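Local structure of VP5 (Halorubrum pleomorphic virus 2, 6QGI) at residues P31-T36 and V131-D136; A73-K78 and E477-L482; A323-L328 and S337-D342. The protein is the envelope protein of a haloarchaeal pleomorphic virus and probably mediates fusion of the viral membrane with that of the host cell. All blocks are in the same frame, centred on the assembly; numbering follows the deposited sequence.

Contact 1. Residues P31-T36 and V131-D136; sequences PPEGLT and VVNHPD
His134 reaches from the end of helix 91-133 to the backbone of the loop 31-36, where its ring meets Leu35. NE2 of His134 donates to Leu35 O at 2.8 Å, with a bent N-H...O angle of 139°; the donor stands above the carbonyl plane. The other ring nitrogen is an acceptor: Asp136 N donates to His134 ND1 at 3.1 Å. Histidine suits this place because the acceptor role of ND1 is consistent with a neutral ring protonated on NE2, and the two bonds, one at each nitrogen, should restrict its rotation. With CG anti to the backbone N (chi1 -161°), the edge of the ring is brought up to Leu35 O.

The second meeting is between side chains. The extended Glu33 side chain passes at a slant across that of Asn133, carboxylate and amide planes 26° apart; OE2 of Glu33 is 3.0 Å from ND2 of Asn133, and its OE1 lies against CB of Asn133.

Pro31 packs on Ile127 and its carbonyl oxygen bonds to Thr130, while His134 also touches Leu40. Thr36 is the N-cap residue before helix 37-60. The arrangement is a surface junction where the C-terminal end of one helix meets the loop leading into another.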
loop_
_atom_site.group_PDB
_atom_site.type_symbol
_atom_site.label_atom_id
_atom_site.label_comp_id
_atom_site.label_asym_id
_atom_site.label_seq_id
_atom_site.Cartn_x
_atom_site.Cartn_y
_atom_site.Cartn_z
ATOM N N PRO A 31 9.509 -0.513 20.829
ATOM C CA PRO A 31 9.099 -0.232 22.212
ATOM C C PRO A 31 10.266 0.182 23.101
ATOM O O PRO A 31 11.387 -0.310 22.905
ATOM C CB PRO A 31 8.503 -1.561 22.686
ATOM C CG PRO A 31 8.072 -2.230 21.432
ATOM C CD PRO A 31 9.075 -1.863 20.409
ATOM N N PRO A 32 10.010 1.049 24.099
ATOM C CA PRO A 32 11.081 1.489 24.993
ATOM C C PRO A 32 11.468 0.457 26.046
ATOM O O PRO A 32 10.738 -0.494 26.298
ATOM C CB PRO A 32 10.470 2.718 25.671
ATOM C CG PRO A 32 9.025 2.433 25.705
ATOM C CD PRO A 32 8.732 1.731 24.425
ATOM N N GLU A 33 12.608 0.686 26.699
ATOM C CA GLU A 33 13.054 -0.127 27.824
ATOM C C GLU A 33 12.342 0.407 29.074
ATOM O O GLU A 33 11.813 1.520 29.041
ATOM C CB GLU A 33 14.586 -0.077 27.951
ATOM C CG GLU A 33 15.293 -0.914 26.894
ATOM C CD GLU A 33 16.791 -1.110 27.041
ATOM O OE1 GLU A 33 17.278 -1.239 28.188
ATOM O OE2 GLU A 33 17.475 -1.165 25.994
ATOM N N GLY A 34 12.295 -0.382 30.137
ATOM C CA GLY A 34 11.641 0.031 31.372
ATOM C C GLY A 34 10.152 -0.232 31.424
ATOM O O GLY A 34 9.465 0.245 32.334
ATOM N N LEU A 35 9.650 -1.003 30.458
ATOM C CA LEU A 35 8.239 -1.361 30.378
ATOM C C LEU A 35 7.927 -2.592 31.235
ATOM O O LEU A 35 8.839 -3.353 31.578
ATOM C CB LEU A 35 7.855 -1.653 28.916
ATOM C CG LEU A 35 7.943 -0.520 27.912
ATOM C CD1 LEU A 35 7.703 -1.034 26.523
ATOM C CD2 LEU A 35 6.940 0.565 28.229
ATOM N N THR A 36 6.634 -2.803 31.566
ATOM C CA THR A 36 6.215 -4.004 32.297
ATOM C C THR A 36 6.335 -5.177 31.325
ATOM O O THR A 36 6.357 -4.954 30.107
ATOM C CB THR A 36 4.798 -3.881 32.915
ATOM O OG1 THR A 36 3.821 -3.695 31.893
ATOM C CG2 THR A 36 4.690 -2.777 33.963
ATOM N N VAL A 131 14.156 -6.411 24.211
ATOM C CA VAL A 131 13.714 -7.731 24.677
ATOM C C VAL A 131 14.829 -8.366 25.539
ATOM O O VAL A 131 14.571 -8.673 26.702
ATOM C CB VAL A 131 13.236 -8.647 23.509
ATOM C CG1 VAL A 131 12.977 -10.066 23.985
ATOM C CG2 VAL A 131 11.977 -8.085 22.846
ATOM N N VAL A 132 16.065 -8.491 25.005
ATOM C CA VAL A 132 17.217 -9.051 25.731
ATOM C C VAL A 132 17.453 -8.268 27.044
ATOM O O VAL A 132 17.573 -8.893 28.101
ATOM C CB VAL A 132 18.497 -9.106 24.844
ATOM C CG1 VAL A 132 19.761 -9.345 25.672
ATOM C CG2 VAL A 132 18.368 -10.176 23.766
ATOM N N ASN A 133 17.465 -6.915 26.976
ATOM C CA ASN A 133 17.689 -6.035 28.129
ATOM C C ASN A 133 16.594 -6.151 29.192
ATOM O O ASN A 133 16.898 -5.934 30.370
ATOM C CB ASN A 133 17.846 -4.579 27.702
ATOM C CG ASN A 133 19.199 -4.275 27.114
ATOM O OD1 ASN A 133 20.247 -4.576 27.699
ATOM N ND2 ASN A 133 19.210 -3.663 25.942
ATOM N N HIS A 134 15.339 -6.501 28.793
ATOM C CA HIS A 134 14.243 -6.690 29.755
ATOM C C HIS A 134 14.584 -7.853 30.692
ATOM O O HIS A 134 14.955 -8.940 30.227
ATOM C CB HIS A 134 12.880 -6.917 29.081
ATOM C CG HIS A 134 11.719 -6.669 29.996
ATOM N ND1 HIS A 134 11.371 -7.574 30.983
ATOM C CD2 HIS A 134 10.866 -5.621 30.047
ATOM C CE1 HIS A 134 10.332 -7.045 31.607
ATOM N NE2 HIS A 134 9.989 -5.872 31.077
ATOM N N PRO A 135 14.503 -7.611 32.017
ATOM C CA PRO A 135 14.902 -8.644 32.985
ATOM C C PRO A 135 13.993 -9.875 33.058
ATOM O O PRO A 135 14.465 -10.948 33.449
ATOM C CB PRO A 135 14.861 -7.892 34.318
ATOM C CG PRO A 135 13.906 -6.776 34.108
ATOM C CD PRO A 135 14.121 -6.355 32.698
ATOM N N ASP A 136 12.705 -9.728 32.713
ATOM C CA ASP A 136 11.737 -10.811 32.845
ATOM C C ASP A 136 11.412 -11.512 31.533
ATOM O O ASP A 136 10.696 -12.517 31.553
ATOM C CB ASP A 136 10.433 -10.276 33.471
ATOM C CG ASP A 136 10.611 -9.403 34.706
ATOM O OD1 ASP A 136 11.505 -9.708 35.530
ATOM O OD2 ASP A 136 9.852 -8.421 34.851
#

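Contact 2. Residues A73-K78 and E477-L482; sequences AYTDAK and EEWDQL
Trp479 pushes the six-membered part of its indole edge-on against helix 73-78, between Thr75 and Lys78. CZ2 of Trp479 lies 3.5 Å from CB of Lys78, which sits near the ring plane. Farther round the rim, CZ3 of Trp479 meets CG2 of Thr75 at 3.9 Å, and its CH2 comes 3.7 Å from the backbone Thr75 O. A tryptophan suits this position because the short helical segments are 13.3 Å apart at their axes, a gap that its long, flat side chain can bridge. Leu482, one turn further on, adds a looser touch: its CD1 is 4.2 Å from OG1 of Thr75.

The polar ends of Thr75, Lys78 and Trp479 are bonded elsewhere. Thr75 places OG1 beside its own backbone N (chi1 -61°), where it bonds to His71 O, and this leaves the methyl CG2 for the indole. Lys78 offers the tryptophan its aliphatic part, while its extended chain delivers NZ to Thr469 O, Asn472 O and His468 ND1. Trp479 NE1 is bonded to Tyr473 O, which helps to fix the rotation of the ring.

The two segments run at 129° to each other. Trp479 of helix 476-496 also touches Ile79 and Ile82 of helix 66-86 and the loop residues Ile262, Val264 and Leu267; Ala73 and Ala77 of helix 66-86 pack on helices 225-253 and 91-133.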
loop_
_atom_site.group_PDB
_atom_site.type_symbol
_atom_site.label_atom_id
_atom_site.label_comp_id
_atom_site.label_asym_id
_atom_site.label_seq_id
_atom_site.Cartn_x
_atom_site.Cartn_y
_atom_site.Cartn_z
ATOM N N ALA A 73 9.867 4.556 -16.545
ATOM C CA ALA A 73 11.279 4.475 -16.933
ATOM C C ALA A 73 11.444 4.802 -18.408
ATOM O O ALA A 73 12.261 5.659 -18.746
ATOM C CB ALA A 73 11.836 3.090 -16.632
ATOM N N TYR A 74 10.606 4.188 -19.268
ATOM C CA TYR A 74 10.607 4.400 -20.712
ATOM C C TYR A 74 10.284 5.852 -21.099
ATOM O O TYR A 74 10.954 6.383 -21.975
ATOM C CB TYR A 74 9.620 3.459 -21.395
ATOM C CG TYR A 74 10.219 2.177 -21.930
ATOM C CD1 TYR A 74 11.210 2.204 -22.910
ATOM C CD2 TYR A 74 9.730 0.936 -21.532
ATOM C CE1 TYR A 74 11.741 1.025 -23.433
ATOM C CE2 TYR A 74 10.248 -0.247 -22.053
ATOM C CZ TYR A 74 11.257 -0.198 -23.000
ATOM O OH TYR A 74 11.775 -1.357 -23.516
ATOM N N THR A 75 9.290 6.495 -20.444
ATOM C CA THR A 75 8.905 7.888 -20.710
ATOM C C THR A 75 10.130 8.818 -20.547
ATOM O O THR A 75 10.432 9.566 -21.472
ATOM C CB THR A 75 7.718 8.309 -19.815
ATOM O OG1 THR A 75 6.590 7.480 -20.104
ATOM C CG2 THR A 75 7.319 9.764 -20.006
ATOM N N ASP A 76 10.856 8.719 -19.411
ATOM C CA ASP A 76 12.039 9.532 -19.099
ATOM C C ASP A 76 13.222 9.211 -20.002
ATOM O O ASP A 76 13.969 10.116 -20.370
ATOM C CB ASP A 76 12.464 9.334 -17.634
ATOM C CG ASP A 76 11.549 9.947 -16.588
ATOM O OD1 ASP A 76 10.665 10.753 -16.964
ATOM O OD2 ASP A 76 11.725 9.632 -15.392
ATOM N N ALA A 77 13.409 7.920 -20.323
ATOM C CA ALA A 77 14.486 7.426 -21.178
ATOM C C ALA A 77 14.299 7.895 -22.615
ATOM O O ALA A 77 15.258 8.389 -23.213
ATOM C CB ALA A 77 14.536 5.910 -21.125
ATOM N N LYS A 78 13.065 7.767 -23.160
ATOM C CA LYS A 78 12.732 8.186 -24.523
ATOM C C LYS A 78 12.842 9.704 -24.678
ATOM O O LYS A 78 13.426 10.143 -25.666
ATOM C CB LYS A 78 11.346 7.692 -24.952
ATOM C CG LYS A 78 11.329 6.202 -25.279
ATOM C CD LYS A 78 9.961 5.692 -25.689
ATOM C CE LYS A 78 9.978 4.189 -25.768
ATOM N NZ LYS A 78 8.660 3.665 -26.171
ATOM N N GLU A 477 1.949 12.570 -32.194
ATOM C CA GLU A 477 0.566 12.247 -31.833
ATOM C C GLU A 477 0.531 11.369 -30.574
ATOM O O GLU A 477 -0.185 11.699 -29.626
ATOM C CB GLU A 477 -0.139 11.553 -33.013
ATOM C CG GLU A 477 -1.642 11.380 -32.836
ATOM C CD GLU A 477 -2.386 10.628 -33.929
ATOM O OE1 GLU A 477 -1.731 10.012 -34.802
ATOM O OE2 GLU A 477 -3.638 10.650 -33.904
ATOM N N GLU A 478 1.353 10.291 -30.556
ATOM C CA GLU A 478 1.505 9.340 -29.448
ATOM C C GLU A 478 1.878 10.048 -28.143
ATOM O O GLU A 478 1.252 9.791 -27.115
ATOM C CB GLU A 478 2.579 8.292 -29.786
ATOM C CG GLU A 478 2.128 7.214 -30.756
ATOM C CD GLU A 478 3.222 6.225 -31.104
ATOM O OE1 GLU A 478 3.326 5.190 -30.407
ATOM O OE2 GLU A 478 3.982 6.484 -32.065
ATOM N N TRP A 479 2.879 10.950 -28.199
ATOM C CA TRP A 479 3.380 11.720 -27.058
ATOM C C TRP A 479 2.385 12.780 -26.574
ATOM O O TRP A 479 2.288 13.001 -25.365
ATOM C CB TRP A 479 4.712 12.376 -27.409
ATOM C CG TRP A 479 5.865 11.426 -27.334
ATOM C CD1 TRP A 479 6.538 10.870 -28.381
ATOM C CD2 TRP A 479 6.457 10.890 -26.144
ATOM N NE1 TRP A 479 7.537 10.047 -27.917
ATOM C CE2 TRP A 479 7.508 10.037 -26.547
ATOM C CE3 TRP A 479 6.207 11.054 -24.767
ATOM C CZ2 TRP A 479 8.312 9.352 -25.625
ATOM C CZ3 TRP A 479 7.012 10.387 -23.855
ATOM C CH2 TRP A 479 8.055 9.553 -24.285
ATOM N N ASP A 480 1.660 13.433 -27.512
ATOM C CA ASP A 480 0.637 14.442 -27.221
ATOM C C ASP A 480 -0.573 13.780 -26.534
ATOM O O ASP A 480 -1.147 14.356 -25.603
ATOM C CB ASP A 480 0.204 15.179 -28.510
ATOM C CG ASP A 480 1.243 16.104 -29.143
ATOM O OD1 ASP A 480 2.284 16.370 -28.496
ATOM O OD2 ASP A 480 1.009 16.573 -30.280
ATOM N N GLN A 481 -0.923 12.554 -26.981
ATOM C CA GLN A 481 -2.014 11.745 -26.438
ATOM C C GLN A 481 -1.688 11.299 -25.012
ATOM O O GLN A 481 -2.580 11.323 -24.164
ATOM C CB GLN A 481 -2.290 10.527 -27.331
ATOM C CG GLN A 481 -3.744 10.057 -27.279
ATOM C CD GLN A 481 -3.989 8.716 -27.936
ATOM O OE1 GLN A 481 -3.065 7.989 -28.329
ATOM N NE2 GLN A 481 -5.257 8.349 -28.057
ATOM N N LEU A 482 -0.409 10.919 -24.743
ATOM C CA LEU A 482 0.069 10.520 -23.412
ATOM C C LEU A 482 -0.172 11.681 -22.444
ATOM O O LEU A 482 -0.805 11.497 -21.403
ATOM C CB LEU A 482 1.571 10.125 -23.461
ATOM C CG LEU A 482 2.219 9.610 -22.152
ATOM C CD1 LEU A 482 3.173 8.472 -22.419
ATOM C CD2 LEU A 482 2.962 10.718 -21.420
#

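Contact 3. Residues A323-L328 and S337-D342; sequences ASDGPL and STFSGD
The phenyl ring of Phe339 carries CB of Asp325 over one face, 3.9 Å above the plane and displaced toward the rim. This is a CH-pi contact, with Asp325 CB 4.3 Å from the ring centroid. Beyond CB, the carboxylate of Asp325 crosses the base of the phenylalanine side chain, its plane turned 27° from that of the ring, and OD2 lies against Phe339 CB. CD2 of Leu328 approaches CZ of Phe339 obliquely at 4.4 Å, a light apolar touch at the far end of the ring. Phenylalanine suits the place because it offers a broad apolar surface to both residues; it also packs on Tyr334 of strand 333-334, as does Leu328.

The carboxylate oxygens are divided between two successive backbone N-H groups. Ser340 N donates to Asp325 OD1 at 3.1 Å, arriving from above the carboxylate plane. Gly341 N donates to Asp325 OD2 at 3.2 Å in a straighter bond of 153°, and here the syn lone pair is used. The chi1 of -55° sets CG of Asp325 anti to its own carbonyl carbon, from where the short side chain spans the gap. Gly341, with no side chain, meets the carboxylate through its main chain. A water within 2.9 Å of Asp325 OD2 and 3.0 Å of Asp342 O can donate to either, and may link the carboxylate to the backbone beyond Gly341.

The chemistry is that of an anion held by main-chain amides: two N-H dipoles, and perhaps the water, would be expected to stabilise the ionised carboxylate of Asp325, which thereby ties together the loops on either side of strand 333-334.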
loop_
_atom_site.group_PDB
_atom_site.type_symbol
_atom_site.label_atom_id
_atom_site.label_comp_id
_atom_site.label_asym_id
_atom_site.label_seq_id
_atom_site.Cartn_x
_atom_site.Cartn_y
_atom_site.Cartn_z
ATOM N N ALA A 323 -6.865 -4.914 -16.109
ATOM C CA ALA A 323 -8.241 -4.668 -16.555
ATOM C C ALA A 323 -8.935 -5.951 -17.056
ATOM O O ALA A 323 -10.127 -5.915 -17.366
ATOM C CB ALA A 323 -8.254 -3.599 -17.630
ATOM N N SER A 324 -8.182 -7.083 -17.111
ATOM C CA SER A 324 -8.635 -8.431 -17.493
ATOM C C SER A 324 -9.607 -8.967 -16.453
ATOM O O SER A 324 -10.492 -9.759 -16.773
ATOM C CB SER A 324 -7.442 -9.367 -17.637
ATOM O OG SER A 324 -7.826 -10.669 -18.035
ATOM N N ASP A 325 -9.449 -8.515 -15.201
ATOM C CA ASP A 325 -10.344 -8.816 -14.084
ATOM C C ASP A 325 -11.678 -8.139 -14.364
ATOM O O ASP A 325 -12.739 -8.707 -14.086
ATOM C CB ASP A 325 -9.731 -8.327 -12.762
ATOM C CG ASP A 325 -8.341 -8.858 -12.454
ATOM O OD1 ASP A 325 -7.891 -9.787 -13.148
ATOM O OD2 ASP A 325 -7.704 -8.342 -11.516
ATOM N N GLY A 326 -11.598 -6.956 -14.968
ATOM C CA GLY A 326 -12.751 -6.182 -15.384
ATOM C C GLY A 326 -13.337 -6.667 -16.699
ATOM O O GLY A 326 -12.813 -7.597 -17.318
ATOM N N PRO A 327 -14.438 -6.047 -17.159
ATOM C CA PRO A 327 -15.134 -4.916 -16.534
ATOM C C PRO A 327 -16.053 -5.335 -15.391
ATOM O O PRO A 327 -16.855 -6.255 -15.534
ATOM C CB PRO A 327 -15.929 -4.313 -17.699
ATOM C CG PRO A 327 -16.222 -5.472 -18.596
ATOM C CD PRO A 327 -15.062 -6.430 -18.440
ATOM N N LEU A 328 -15.904 -4.662 -14.248
ATOM C CA LEU A 328 -16.727 -4.857 -13.060
ATOM C C LEU A 328 -18.148 -4.423 -13.394
ATOM O O LEU A 328 -18.327 -3.452 -14.132
ATOM C CB LEU A 328 -16.148 -4.070 -11.873
ATOM C CG LEU A 328 -14.664 -4.304 -11.568
ATOM C CD1 LEU A 328 -14.218 -3.495 -10.393
ATOM C CD2 LEU A 328 -14.369 -5.780 -11.325
ATOM N N SER A 337 -9.337 -11.865 -4.427
ATOM C CA SER A 337 -8.362 -12.937 -4.265
ATOM C C SER A 337 -8.296 -13.851 -5.499
ATOM O O SER A 337 -7.299 -14.558 -5.666
ATOM C CB SER A 337 -8.679 -13.761 -3.026
ATOM O OG SER A 337 -9.958 -14.367 -3.085
ATOM N N THR A 338 -9.349 -13.842 -6.359
ATOM C CA THR A 338 -9.407 -14.640 -7.589
ATOM C C THR A 338 -8.917 -13.811 -8.778
ATOM O O THR A 338 -8.753 -14.343 -9.881
ATOM C CB THR A 338 -10.829 -15.162 -7.841
ATOM O OG1 THR A 338 -11.697 -14.048 -8.065
ATOM C CG2 THR A 338 -11.353 -16.043 -6.707
ATOM N N PHE A 339 -8.696 -12.501 -8.553
ATOM C CA PHE A 339 -8.243 -11.574 -9.588
ATOM C C PHE A 339 -6.762 -11.743 -9.874
ATOM O O PHE A 339 -5.982 -11.926 -8.942
ATOM C CB PHE A 339 -8.549 -10.123 -9.189
ATOM C CG PHE A 339 -10.013 -9.761 -9.075
ATOM C CD1 PHE A 339 -10.996 -10.582 -9.611
ATOM C CD2 PHE A 339 -10.407 -8.580 -8.476
ATOM C CE1 PHE A 339 -12.347 -10.254 -9.492
ATOM C CE2 PHE A 339 -11.763 -8.257 -8.344
ATOM C CZ PHE A 339 -12.720 -9.090 -8.861
ATOM N N SER A 340 -6.381 -11.692 -11.165
ATOM C CA SER A 340 -4.988 -11.818 -11.615
ATOM C C SER A 340 -4.128 -10.658 -11.090
ATOM O O SER A 340 -2.966 -10.865 -10.736
ATOM C CB SER A 340 -4.915 -11.868 -13.139
ATOM O OG SER A 340 -5.684 -12.931 -13.676
ATOM N N GLY A 341 -4.713 -9.461 -11.056
ATOM C CA GLY A 341 -4.052 -8.263 -10.565
ATOM C C GLY A 341 -4.596 -7.792 -9.233
ATOM O O GLY A 341 -5.221 -8.567 -8.505
ATOM N N ASP A 342 -4.346 -6.517 -8.900
ATOM C CA ASP A 342 -4.787 -5.880 -7.666
ATOM C C ASP A 342 -5.887 -4.853 -7.936
ATOM O O ASP A 342 -5.870 -4.173 -8.965
ATOM C CB ASP A 342 -3.605 -5.233 -6.932
ATOM C CG ASP A 342 -2.588 -6.219 -6.383
ATOM O OD1 ASP A 342 -2.999 -7.174 -5.683
ATOM O OD2 ASP A 342 -1.379 -6.029 -6.638
HETATM O O HOH W 1 -6.406 -5.804 -11.460
#

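In the fold
Contact 2 is the buried one of the three, contact 1 lies at the surface, and contact 3 is partly buried. Helices 66-86 and 91-133, consecutive in sequence, take part in contacts 2 and 1, the latter only through the helix end and a loop, yet the two sites lie on opposite sides of the chain's centre with their own centres 55 Å apart. Contact 3 joins loops of the strand-rich part, about 27 Å from contact 2 between centres. Their chemistry follows: packing of an indole edge in buried contact 2, a side-chain-to-carbonyl bond in contact 1, and a carboxylate bound by backbone amides in contact 3. In sequence, contact 2 joins the most distant segments and contact 3 the nearest.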